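Local coordinates for protein glutathione S-transferase-1 (Necator americanus, PDB 4OFM) that probably catalyses the conjugation of glutathione to electrophilic compounds, working as a dimer that binds glutathione at the subunit interface, at residues E16-I21 / A66-L71; P44-G49 / G58-Q63; S96-E101 / E123-A128. All blocks are in the same frame, centred on the assembly; numbering follows the deposited sequence.

Contact 1. Residues E16-I21 / A66-L71; sequences ECARQI and AICRYL
Ile21 and Cys17 on one helix meet Leu71 and Cys68 on the other, with Ala18 beside them. The two helices run nearly parallel, their axes 13° apart and 9.0 Å from each other at closest approach. Ile21 branches at CB. Its CG2 methyl leaves toward Leu71 and rests 3.8 Å from Leu71 CB, the two side chains crossing at a slant. The other arm runs through CG1, which lies beside the backbone N (chi1 -69°), and is extended from there, which carries CD1 over the backbone of Cys68; CD1 lies 4.2 Å from Cys68 CB and also near that residue's carbonyl oxygen. One turn earlier, Ala18 CB packs against two branched residues, 3.8 Å from Leu71 CD1 and 4.0 Å from Ile67 CG2. Cys17 and Cys68 bring their thiols together without joining them: the SG atoms of Cys17 and Cys68 are 3.3 Å apart, longer than a disulfide bond. Trp155 of helix 155-170 touches both Ile21 and Cys68, while Leu71 and Ile67 lie on Leu54 of the sheet. No hydrogen bond crosses the interface, and the salt bridge of Arg19 with Glu16, weak as a hydrogen bond, stays within its own helix, on a side turned from Cys68 and Leu71. The chemistry is therefore that of an apolar, buried seam, which pairs two helices of the thioredoxin-like domain by shape, with the charged groups of both helices directed elsewhere.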
loop_
_atom_site.group_PDB
_atom_site.type_symbol
_atom_site.label_atom_id
_atom_site.label_comp_id
_atom_site.label_asym_id
_atom_site.label_seq_id
_atom_site.Cartn_x
_atom_site.Cartn_y
_atom_site.Cartn_z
ATOM N N GLU B 16 -3.230 13.588 -6.929
ATOM C CA GLU B 16 -4.407 14.362 -6.602
ATOM C C GLU B 16 -4.857 14.249 -5.162
ATOM O O GLU B 16 -5.249 15.234 -4.570
ATOM C CB GLU B 16 -5.555 13.964 -7.537
ATOM C CG GLU B 16 -6.775 14.850 -7.429
ATOM C CD GLU B 16 -6.555 16.257 -7.954
ATOM O OE1 GLU B 16 -5.499 16.546 -8.540
ATOM O OE2 GLU B 16 -7.463 17.084 -7.763
ATOM N N CYS B 17 -4.844 13.055 -4.593
ATOM C CA CYS B 17 -5.331 12.890 -3.220
ATOM C C CYS B 17 -4.636 13.909 -2.319
ATOM O O CYS B 17 -5.287 14.631 -1.566
ATOM C CB CYS B 17 -5.090 11.474 -2.723
ATOM S SG CYS B 17 -5.757 11.157 -1.066
ATOM N N ALA B 18 -3.303 13.940 -2.378
ATOM C CA ALA B 18 -2.523 14.879 -1.574
ATOM C C ALA B 18 -2.924 16.303 -1.867
ATOM O O ALA B 18 -3.062 17.096 -0.943
ATOM C CB ALA B 18 -1.039 14.686 -1.815
ATOM N N ARG B 19 -3.141 16.644 -3.134
ATOM C CA ARG B 19 -3.599 18.008 -3.486
ATOM C C ARG B 19 -4.958 18.386 -2.856
ATOM O O ARG B 19 -5.211 19.544 -2.552
ATOM C CB ARG B 19 -3.703 18.178 -4.992
ATOM C CG ARG B 19 -2.386 18.173 -5.769
ATOM C CD ARG B 19 -2.690 17.992 -7.266
ATOM N NE ARG B 19 -1.503 17.935 -8.104
ATOM C CZ ARG B 19 -1.363 17.172 -9.182
ATOM N NH1 ARG B 19 -2.344 16.405 -9.575
ATOM N NH2 ARG B 19 -0.210 17.145 -9.835
ATOM N N GLN B 20 -5.840 17.405 -2.695
ATOM C CA GLN B 20 -7.123 17.630 -2.038
ATOM C C GLN B 20 -6.961 17.801 -0.541
ATOM O O GLN B 20 -7.754 18.491 0.084
ATOM C CB GLN B 20 -8.068 16.482 -2.363
ATOM C CG GLN B 20 -8.403 16.449 -3.837
ATOM C CD GLN B 20 -9.575 15.566 -4.195
ATOM O OE1 GLN B 20 -10.135 14.856 -3.343
ATOM N NE2 GLN B 20 -9.916 15.548 -5.490
ATOM N N ILE B 21 -5.952 17.157 0.043
ATOM C CA ILE B 21 -5.710 17.275 1.479
ATOM C C ILE B 21 -5.302 18.712 1.862
ATOM O O ILE B 21 -5.867 19.293 2.786
ATOM C CB ILE B 21 -4.682 16.231 1.950
ATOM C CG1 ILE B 21 -5.330 14.841 1.861
ATOM C CG2 ILE B 21 -4.218 16.498 3.377
ATOM C CD1 ILE B 21 -4.528 13.621 2.309
ATOM N N ALA B 66 1.811 6.787 1.262
ATOM C CA ALA B 66 2.563 7.283 2.414
ATOM C C ALA B 66 2.460 8.792 2.535
ATOM O O ALA B 66 2.361 9.320 3.618
ATOM C CB ALA B 66 4.016 6.872 2.305
ATOM N N ILE B 67 2.466 9.477 1.396
ATOM C CA ILE B 67 2.292 10.886 1.355
ATOM C C ILE B 67 0.915 11.270 1.886
ATOM O O ILE B 67 0.779 12.070 2.811
ATOM C CB ILE B 67 2.454 11.399 -0.077
ATOM C CG1 ILE B 67 3.905 11.195 -0.550
ATOM C CG2 ILE B 67 2.103 12.878 -0.173
ATOM C CD1 ILE B 67 4.102 11.328 -2.067
ATOM N N CYS B 68 -0.123 10.729 1.281
ATOM C CA CYS B 68 -1.470 11.070 1.691
ATOM C C CYS B 68 -1.734 10.823 3.168
ATOM O O CYS B 68 -2.361 11.647 3.833
ATOM C CB CYS B 68 -2.457 10.313 0.833
ATOM S SG CYS B 68 -2.490 10.990 -0.848
ATOM N N ARG B 69 -1.243 9.701 3.681
ATOM C CA ARG B 69 -1.407 9.343 5.085
ATOM C C ARG B 69 -0.674 10.295 6.000
ATOM O O ARG B 69 -1.262 10.798 6.996
ATOM C CB ARG B 69 -0.879 7.936 5.329
ATOM C CG ARG B 69 -1.108 7.411 6.738
ATOM C CD ARG B 69 -0.445 6.052 6.933
ATOM N NE ARG B 69 -1.019 5.039 6.050
ATOM C CZ ARG B 69 -0.450 4.569 4.958
ATOM N NH1 ARG B 69 0.729 4.991 4.577
ATOM N NH2 ARG B 69 -1.089 3.661 4.244
ATOM N N TYR B 70 0.603 10.529 5.696
ATOM C CA TYR B 70 1.370 11.562 6.402
ATOM C C TYR B 70 0.619 12.903 6.460
ATOM O O TYR B 70 0.411 13.439 7.547
ATOM C CB TYR B 70 2.739 11.754 5.750
ATOM C CG TYR B 70 3.511 12.889 6.345
ATOM C CD1 TYR B 70 3.304 14.194 5.912
ATOM C CD2 TYR B 70 4.469 12.669 7.324
ATOM C CE1 TYR B 70 4.026 15.245 6.441
ATOM C CE2 TYR B 70 5.192 13.713 7.864
ATOM C CZ TYR B 70 4.959 14.993 7.406
ATOM O OH TYR B 70 5.674 16.018 7.930
ATOM N N LEU B 71 0.226 13.451 5.316
ATOM C CA LEU B 71 -0.476 14.736 5.299
ATOM C C LEU B 71 -1.817 14.680 6.040
ATOM O O LEU B 71 -2.191 15.635 6.722
ATOM C CB LEU B 71 -0.688 15.245 3.863
ATOM C CG LEU B 71 0.552 15.614 3.064
ATOM C CD1 LEU B 71 0.250 15.858 1.611
ATOM C CD2 LEU B 71 1.176 16.851 3.647
#

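Contact 2. Residues P44-G49 / G58-Q63; sequences PDLPFG and GKQLAQ. With GSH (glutathione), chain F.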
loop_
_atom_site.group_PDB
_atom_site.type_symbol
_atom_site.label_atom_id
_atom_site.label_comp_id
_atom_site.label_asym_id
_atom_site.label_seq_id
_atom_site.Cartn_x
_atom_site.Cartn_y
_atom_site.Cartn_z
ATOM N N PRO B 44 16.741 10.625 -11.137
ATOM C CA PRO B 44 17.686 9.824 -10.339
ATOM C C PRO B 44 17.859 10.300 -8.903
ATOM O O PRO B 44 18.525 9.620 -8.117
ATOM C CB PRO B 44 19.003 9.955 -11.127
ATOM C CG PRO B 44 18.592 10.356 -12.510
ATOM C CD PRO B 44 17.403 11.245 -12.299
ATOM N N ASP B 45 17.329 11.482 -8.573
ATOM C CA ASP B 45 17.449 12.043 -7.224
ATOM C C ASP B 45 16.192 11.803 -6.411
ATOM O O ASP B 45 16.044 12.369 -5.322
ATOM C CB ASP B 45 17.729 13.552 -7.309
ATOM C CG ASP B 45 18.900 13.876 -8.229
ATOM O OD1 ASP B 45 19.944 13.216 -8.106
ATOM O OD2 ASP B 45 18.750 14.748 -9.106
ATOM N N LEU B 46 15.262 11.025 -6.965
ATOM C CA LEU B 46 14.021 10.706 -6.310
ATOM C C LEU B 46 14.234 9.395 -5.589
ATOM O O LEU B 46 14.968 8.541 -6.067
ATOM C CB LEU B 46 12.881 10.600 -7.332
ATOM C CG LEU B 46 12.658 11.841 -8.209
ATOM C CD1 LEU B 46 11.482 11.622 -9.132
ATOM C CD2 LEU B 46 12.417 13.114 -7.397
ATOM N N PRO B 47 13.602 9.220 -4.423
ATOM C CA PRO B 47 13.987 8.070 -3.622
ATOM C C PRO B 47 13.794 6.717 -4.337
ATOM O O PRO B 47 14.665 5.864 -4.243
ATOM C CB PRO B 47 13.126 8.198 -2.369
ATOM C CG PRO B 47 12.568 9.584 -2.394
ATOM C CD PRO B 47 12.485 9.974 -3.826
ATOM N N PHE B 48 12.687 6.525 -5.051
ATOM C CA PHE B 48 12.489 5.296 -5.862
ATOM C C PHE B 48 12.387 5.507 -7.393
ATOM O O PHE B 48 11.812 4.707 -8.086
ATOM C CB PHE B 48 11.259 4.507 -5.377
ATOM C CG PHE B 48 11.185 4.318 -3.883
ATOM C CD1 PHE B 48 12.064 3.476 -3.232
ATOM C CD2 PHE B 48 10.210 4.954 -3.142
ATOM C CE1 PHE B 48 11.979 3.274 -1.870
ATOM C CE2 PHE B 48 10.146 4.798 -1.767
ATOM C CZ PHE B 48 11.031 3.947 -1.135
ATOM N N GLY B 49 12.922 6.601 -7.903
ATOM C CA GLY B 49 12.898 6.876 -9.337
ATOM C C GLY B 49 11.560 7.211 -9.945
ATOM O O GLY B 49 11.419 7.214 -11.168
ATOM N N GLY B 58 12.058 20.533 2.573
ATOM C CA GLY B 58 13.195 20.093 1.770
ATOM C C GLY B 58 13.331 18.604 1.756
ATOM O O GLY B 58 13.887 18.027 0.822
ATOM N N LYS B 59 12.841 17.977 2.812
ATOM C CA LYS B 59 13.034 16.570 3.006
ATOM C C LYS B 59 12.009 15.736 2.201
ATOM O O LYS B 59 10.797 15.877 2.365
ATOM C CB LYS B 59 13.019 16.343 4.495
ATOM C CG LYS B 59 13.304 14.941 4.940
ATOM C CD LYS B 59 14.701 14.410 4.676
ATOM C CE LYS B 59 14.837 12.977 5.149
ATOM N NZ LYS B 59 14.940 12.846 6.649
ATOM N N GLN B 60 12.527 14.833 1.369
ATOM C CA GLN B 60 11.772 14.090 0.401
ATOM C C GLN B 60 11.029 12.862 0.938
ATOM O O GLN B 60 11.594 12.050 1.688
ATOM C CB GLN B 60 12.722 13.601 -0.694
ATOM C CG GLN B 60 13.184 14.649 -1.663
ATOM C CD GLN B 60 13.874 14.000 -2.857
ATOM O OE1 GLN B 60 13.362 14.045 -3.961
ATOM N NE2 GLN B 60 15.006 13.336 -2.627
ATOM N N LEU B 61 9.781 12.689 0.464
ATOM C CA LEU B 61 8.914 11.557 0.820
ATOM C C LEU B 61 8.163 11.036 -0.415
ATOM O O LEU B 61 7.338 11.737 -0.977
ATOM C CB LEU B 61 7.910 11.987 1.899
ATOM C CG LEU B 61 6.818 10.997 2.319
ATOM C CD1 LEU B 61 7.415 9.775 3.013
ATOM C CD2 LEU B 61 5.804 11.680 3.213
ATOM N N ALA B 62 8.448 9.798 -0.825
ATOM C CA ALA B 62 7.808 9.179 -1.998
ATOM C C ALA B 62 6.631 8.299 -1.601
ATOM O O ALA B 62 6.294 8.185 -0.422
ATOM C CB ALA B 62 8.822 8.369 -2.781
ATOM N N GLN B 63 5.991 7.736 -2.616
ATOM C CA GLN B 63 4.866 6.822 -2.510
ATOM C C GLN B 63 3.631 7.538 -2.066
ATOM O O GLN B 63 3.494 7.905 -0.901
ATOM C CB GLN B 63 5.174 5.611 -1.606
ATOM C CG GLN B 63 6.088 4.555 -2.232
ATOM C CD GLN B 63 5.462 3.788 -3.375
ATOM O OE1 GLN B 63 4.286 3.947 -3.668
ATOM N NE2 GLN B 63 6.253 2.932 -4.028
HETATM N N1 GSH F . 3.447 3.275 -6.115
HETATM C CA1 GSH F . 3.847 4.463 -6.870
HETATM C C1 GSH F . 3.283 5.740 -6.267
HETATM O O11 GSH F . 3.998 6.769 -6.350
HETATM O O12 GSH F . 2.149 5.746 -5.711
HETATM C CB1 GSH F . 3.437 4.308 -8.344
HETATM C CG1 GSH F . 3.455 5.658 -9.065
HETATM C CD1 GSH F . 3.979 5.540 -10.488
HETATM O OE1 GSH F . 4.221 4.441 -10.941
HETATM N N2 GSH F . 4.179 6.687 -11.159
HETATM C CA2 GSH F . 4.811 6.758 -12.469
HETATM C C2 GSH F . 6.202 7.351 -12.382
HETATM O O2 GSH F . 6.535 8.049 -11.450
HETATM C CB2 GSH F . 4.014 7.606 -13.461
HETATM S SG2 GSH F . 2.699 6.711 -14.311
HETATM N N3 GSH F . 7.055 7.091 -13.372
HETATM C CA3 GSH F . 6.711 6.236 -14.498
HETATM C C3 GSH F . 7.959 5.532 -14.956
HETATM O O31 GSH F . 8.888 6.249 -15.390
HETATM O O32 GSH F . 8.022 4.287 -14.858
#
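Gln60 reaches across to the backbone of Asp45, and Ala62 receives Pro47 and Phe48. The Gln60 chain is extended beyond CG, which brings its amide up to the loop; NE2 donates to Asp45 O at 3.0 Å, approaching nearly in line with that carbonyl, and the oxygen lies only 4° out of the Gln60 amide plane. Leu46 crosses Gln60 at about a right angle, its CD2 3.7 Å from Gln60 OE1. Pro47 CG lies 4.0 Å from Ala62 CB. With CG beside the backbone N (chi1 -47°), Phe48 brings ring atom CD2 to 3.7 Å from the same methyl, and its CE2 comes to 4.1 Å from Gln63 CG. The Gln63 chain bends at chi2 (-69°), and OE1 accepts a hydrogen bond from glutathione N1 at 2.7 Å; its NE2 is held by Gln94 and Asp97 of the second subunit. Phe48 also packs on that Gln94, at the dimer interface. The loop after helix 36-42 thus lies over edge strand 59-62, with Pro47 and Gln60 touching Val53 of strand 53-56, and Gln63 occupies the N-cap position of helix 64-75.

Contact 3. Residues S96-E101 / E123-A128; sequences SDYRVE and EVLLPA. With GSH (glutathione), chain E.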
loop_
_atom_site.group_PDB
_atom_site.type_symbol
_atom_site.label_atom_id
_atom_site.label_comp_id
_atom_site.label_asym_id
_atom_site.label_seq_id
_atom_site.Cartn_x
_atom_site.Cartn_y
_atom_site.Cartn_z
ATOM N N SER B 96 -6.124 0.184 -3.837
ATOM C CA SER B 96 -4.920 -0.010 -4.655
ATOM C C SER B 96 -4.874 -1.378 -5.331
ATOM O O SER B 96 -4.452 -1.451 -6.459
ATOM C CB SER B 96 -3.651 0.184 -3.845
ATOM O OG SER B 96 -3.750 1.341 -3.067
ATOM N N ASP B 97 -5.311 -2.442 -4.645
ATOM C CA ASP B 97 -5.426 -3.763 -5.267
ATOM C C ASP B 97 -6.409 -3.700 -6.440
ATOM O O ASP B 97 -6.148 -4.202 -7.552
ATOM C CB ASP B 97 -5.900 -4.824 -4.258
ATOM C CG ASP B 97 -4.902 -5.057 -3.128
ATOM O OD1 ASP B 97 -3.735 -4.597 -3.226
ATOM O OD2 ASP B 97 -5.264 -5.710 -2.140
ATOM N N TYR B 98 -7.538 -3.052 -6.189
ATOM C CA TYR B 98 -8.543 -2.789 -7.224
ATOM C C TYR B 98 -7.946 -2.060 -8.424
ATOM O O TYR B 98 -8.324 -2.308 -9.548
ATOM C CB TYR B 98 -9.695 -1.980 -6.625
ATOM C CG TYR B 98 -10.559 -1.289 -7.602
ATOM C CD1 TYR B 98 -11.564 -1.982 -8.287
ATOM C CD2 TYR B 98 -10.401 0.066 -7.856
ATOM C CE1 TYR B 98 -12.390 -1.345 -9.212
ATOM C CE2 TYR B 98 -11.230 0.726 -8.780
ATOM C CZ TYR B 98 -12.225 0.008 -9.445
ATOM O OH TYR B 98 -13.013 0.654 -10.355
ATOM N N ARG B 99 -7.023 -1.151 -8.179
ATOM C CA ARG B 99 -6.382 -0.434 -9.279
ATOM C C ARG B 99 -5.486 -1.325 -10.105
ATOM O O ARG B 99 -5.361 -1.137 -11.315
ATOM C CB ARG B 99 -5.601 0.760 -8.756
ATOM C CG ARG B 99 -6.498 1.924 -8.419
ATOM C CD ARG B 99 -7.382 2.341 -9.613
ATOM N NE ARG B 99 -7.345 3.787 -9.834
ATOM C CZ ARG B 99 -6.699 4.397 -10.812
ATOM N NH1 ARG B 99 -6.028 3.709 -11.713
ATOM N NH2 ARG B 99 -6.729 5.725 -10.895
ATOM N N VAL B 100 -4.879 -2.302 -9.459
ATOM C CA VAL B 100 -4.083 -3.304 -10.156
ATOM C C VAL B 100 -4.948 -4.160 -11.093
ATOM O O VAL B 100 -4.585 -4.387 -12.233
ATOM C CB VAL B 100 -3.309 -4.192 -9.151
ATOM C CG1 VAL B 100 -2.625 -5.346 -9.863
ATOM C CG2 VAL B 100 -2.295 -3.354 -8.369
ATOM N N GLU B 101 -6.109 -4.590 -10.613
ATOM C CA GLU B 101 -7.011 -5.390 -11.422
ATOM C C GLU B 101 -7.438 -4.672 -12.682
ATOM O O GLU B 101 -7.494 -5.281 -13.762
ATOM C CB GLU B 101 -8.242 -5.780 -10.614
ATOM C CG GLU B 101 -8.004 -6.993 -9.714
ATOM C CD GLU B 101 -9.124 -7.245 -8.746
ATOM O OE1 GLU B 101 -10.193 -6.653 -8.969
ATOM O OE2 GLU B 101 -8.934 -8.033 -7.782
ATOM N N GLU B 123 -15.277 -7.322 -19.246
ATOM C CA GLU B 123 -14.712 -8.501 -18.593
ATOM C C GLU B 123 -13.786 -8.122 -17.441
ATOM O O GLU B 123 -13.757 -8.814 -16.431
ATOM C CB GLU B 123 -13.950 -9.391 -19.592
ATOM C CG GLU B 123 -14.738 -10.106 -20.704
ATOM C CD GLU B 123 -13.867 -10.506 -21.922
ATOM O OE1 GLU B 123 -12.694 -10.092 -21.958
ATOM O OE2 GLU B 123 -14.345 -11.210 -22.869
ATOM N N VAL B 124 -13.017 -7.048 -17.598
ATOM C CA VAL B 124 -12.093 -6.636 -16.550
ATOM C C VAL B 124 -12.732 -5.625 -15.594
ATOM O O VAL B 124 -12.921 -5.903 -14.404
ATOM C CB VAL B 124 -10.791 -6.054 -17.135
ATOM C CG1 VAL B 124 -9.871 -5.565 -16.021
ATOM C CG2 VAL B 124 -10.087 -7.098 -17.996
ATOM N N LEU B 125 -13.065 -4.451 -16.122
ATOM C CA LEU B 125 -13.410 -3.309 -15.283
ATOM C C LEU B 125 -14.635 -3.564 -14.430
ATOM O O LEU B 125 -14.573 -3.442 -13.208
ATOM C CB LEU B 125 -13.605 -2.061 -16.146
ATOM C CG LEU B 125 -13.756 -0.676 -15.537
ATOM C CD1 LEU B 125 -15.134 -0.118 -15.853
ATOM C CD2 LEU B 125 -13.412 -0.543 -14.062
ATOM N N LEU B 126 -15.734 -3.936 -15.069
ATOM C CA LEU B 126 -17.019 -4.051 -14.373
ATOM C C LEU B 126 -17.097 -5.132 -13.293
ATOM O O LEU B 126 -17.781 -4.933 -12.279
ATOM C CB LEU B 126 -18.152 -4.250 -15.390
ATOM C CG LEU B 126 -18.486 -3.080 -16.311
ATOM C CD1 LEU B 126 -19.634 -3.510 -17.205
ATOM C CD2 LEU B 126 -18.780 -1.771 -15.588
ATOM N N PRO B 127 -16.470 -6.302 -13.524
ATOM C CA PRO B 127 -16.451 -7.281 -12.434
ATOM C C PRO B 127 -15.617 -6.845 -11.237
ATOM O O PRO B 127 -15.981 -7.153 -10.097
ATOM C CB PRO B 127 -15.874 -8.532 -13.093
ATOM C CG PRO B 127 -16.297 -8.395 -14.508
ATOM C CD PRO B 127 -16.164 -6.937 -14.817
ATOM N N ALA B 128 -14.497 -6.170 -11.495
ATOM C CA ALA B 128 -13.631 -5.667 -10.423
ATOM C C ALA B 128 -14.349 -4.573 -9.639
ATOM O O ALA B 128 -14.202 -4.451 -8.427
ATOM C CB ALA B 128 -12.326 -5.145 -11.009
HETATM N N1 GSH E . -3.625 -7.152 -0.991
HETATM C CA1 GSH E . -3.899 -7.880 0.236
HETATM C C1 GSH E . -2.946 -7.349 1.271
HETATM O O11 GSH E . -2.950 -7.878 2.433
HETATM O O12 GSH E . -2.216 -6.389 0.880
HETATM C CB1 GSH E . -3.737 -9.405 0.072
HETATM C CG1 GSH E . -5.100 -10.085 -0.013
HETATM C CD1 GSH E . -4.954 -11.451 -0.659
HETATM O OE1 GSH E . -4.888 -11.562 -1.869
HETATM N N2 GSH E . -4.868 -12.495 0.171
HETATM C CA2 GSH E . -4.611 -13.842 -0.289
HETATM C C2 GSH E . -5.935 -14.580 -0.307
HETATM O O2 GSH E . -6.666 -14.608 0.681
HETATM C CB2 GSH E . -3.529 -14.541 0.556
HETATM S SG2 GSH E . -1.811 -13.908 0.415
HETATM N N3 GSH E . -6.241 -15.166 -1.467
HETATM C CA3 GSH E . -7.459 -15.931 -1.651
HETATM C C3 GSH E . -8.758 -15.142 -1.764
HETATM O O31 GSH E . -9.804 -15.794 -1.606
HETATM O O32 GSH E . -8.788 -13.918 -2.014
#
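In the all-helical C-terminal domain, the last turns of helix 82-101 pack through Tyr98 and Glu101 against Val124, Leu125 and Ala128 of the long helix 117-141. The segments are nearly antiparallel, at 157°, and their axes approach to 10.0 Å, the CA atoms of Tyr98 and Ala128 being the nearest pair.

Tyr98 carries much of the contact. Its CG stands opposite the backbone N (chi1 162°), which carries the ring across to the second helix. There the ring presents its edge to the backbone: CD1 is 3.6 Å from Ala128 O, which lies near the ring plane, and CE1 is 4.2 Å from Ala128 CB. At the far end, the Tyr98 OH sits 3.9 Å from Leu125 CD2, the two side chains crossing at a slant, while its polar need is met by a hydrogen bond with His163 of helix 155-170. Phe132 stacks with the Tyr98 ring, so helix 155-170 and Phe132, farther along helix 117-141, also line the buried ring.

Glu101 lies at the more exposed margin. Its chain is extended beyond CG and runs past Ala128, with Glu101 CB 4.2 Å from Ala128 CB and the carboxylate beside the same methyl. The backbone carbonyl of Glu101 meets the CG1 branch of Val124. Here helix 117-141 has a wider pi-type turn at 123-125 and a kink at Pro127, whose nitrogen carries no hydrogen for a helix bond.

One residue before Tyr98, Asp97 turns toward the dimer interface: its OD2 accepts a hydrogen bond from N1 of the glutathione held by Gln50, Val51 and Ser64 of the second subunit. Antiparallel helices pack in this way in the helical domain of glutathione S-transferases, and one of them also lends an acid to the partner's glutathione site, as in the alpha, mu and pi classes of these dimeric enzymes.

In the fold
From the N terminus, helix 16-24 comes first, and contact 1 closes the longest of the three loops when helix 64-75 returns beside it, with three of the sheet's strands and helix 36-42 in between. Contact 2 falls wholly within that span and closes a short loop around strand 53-56. Because strand 59-62 leads straight into helix 64-75, the two meet physically: Ile67 CD1 lies 3.4 Å from Leu61 O. Contact 3 follows in series within the helical domain, about 8 Å from either of the others between nearest atoms. Through Gln63 and Asp97, residues of contacts 2 and 3 join across the dimer, each subunit serving the other's glutathione.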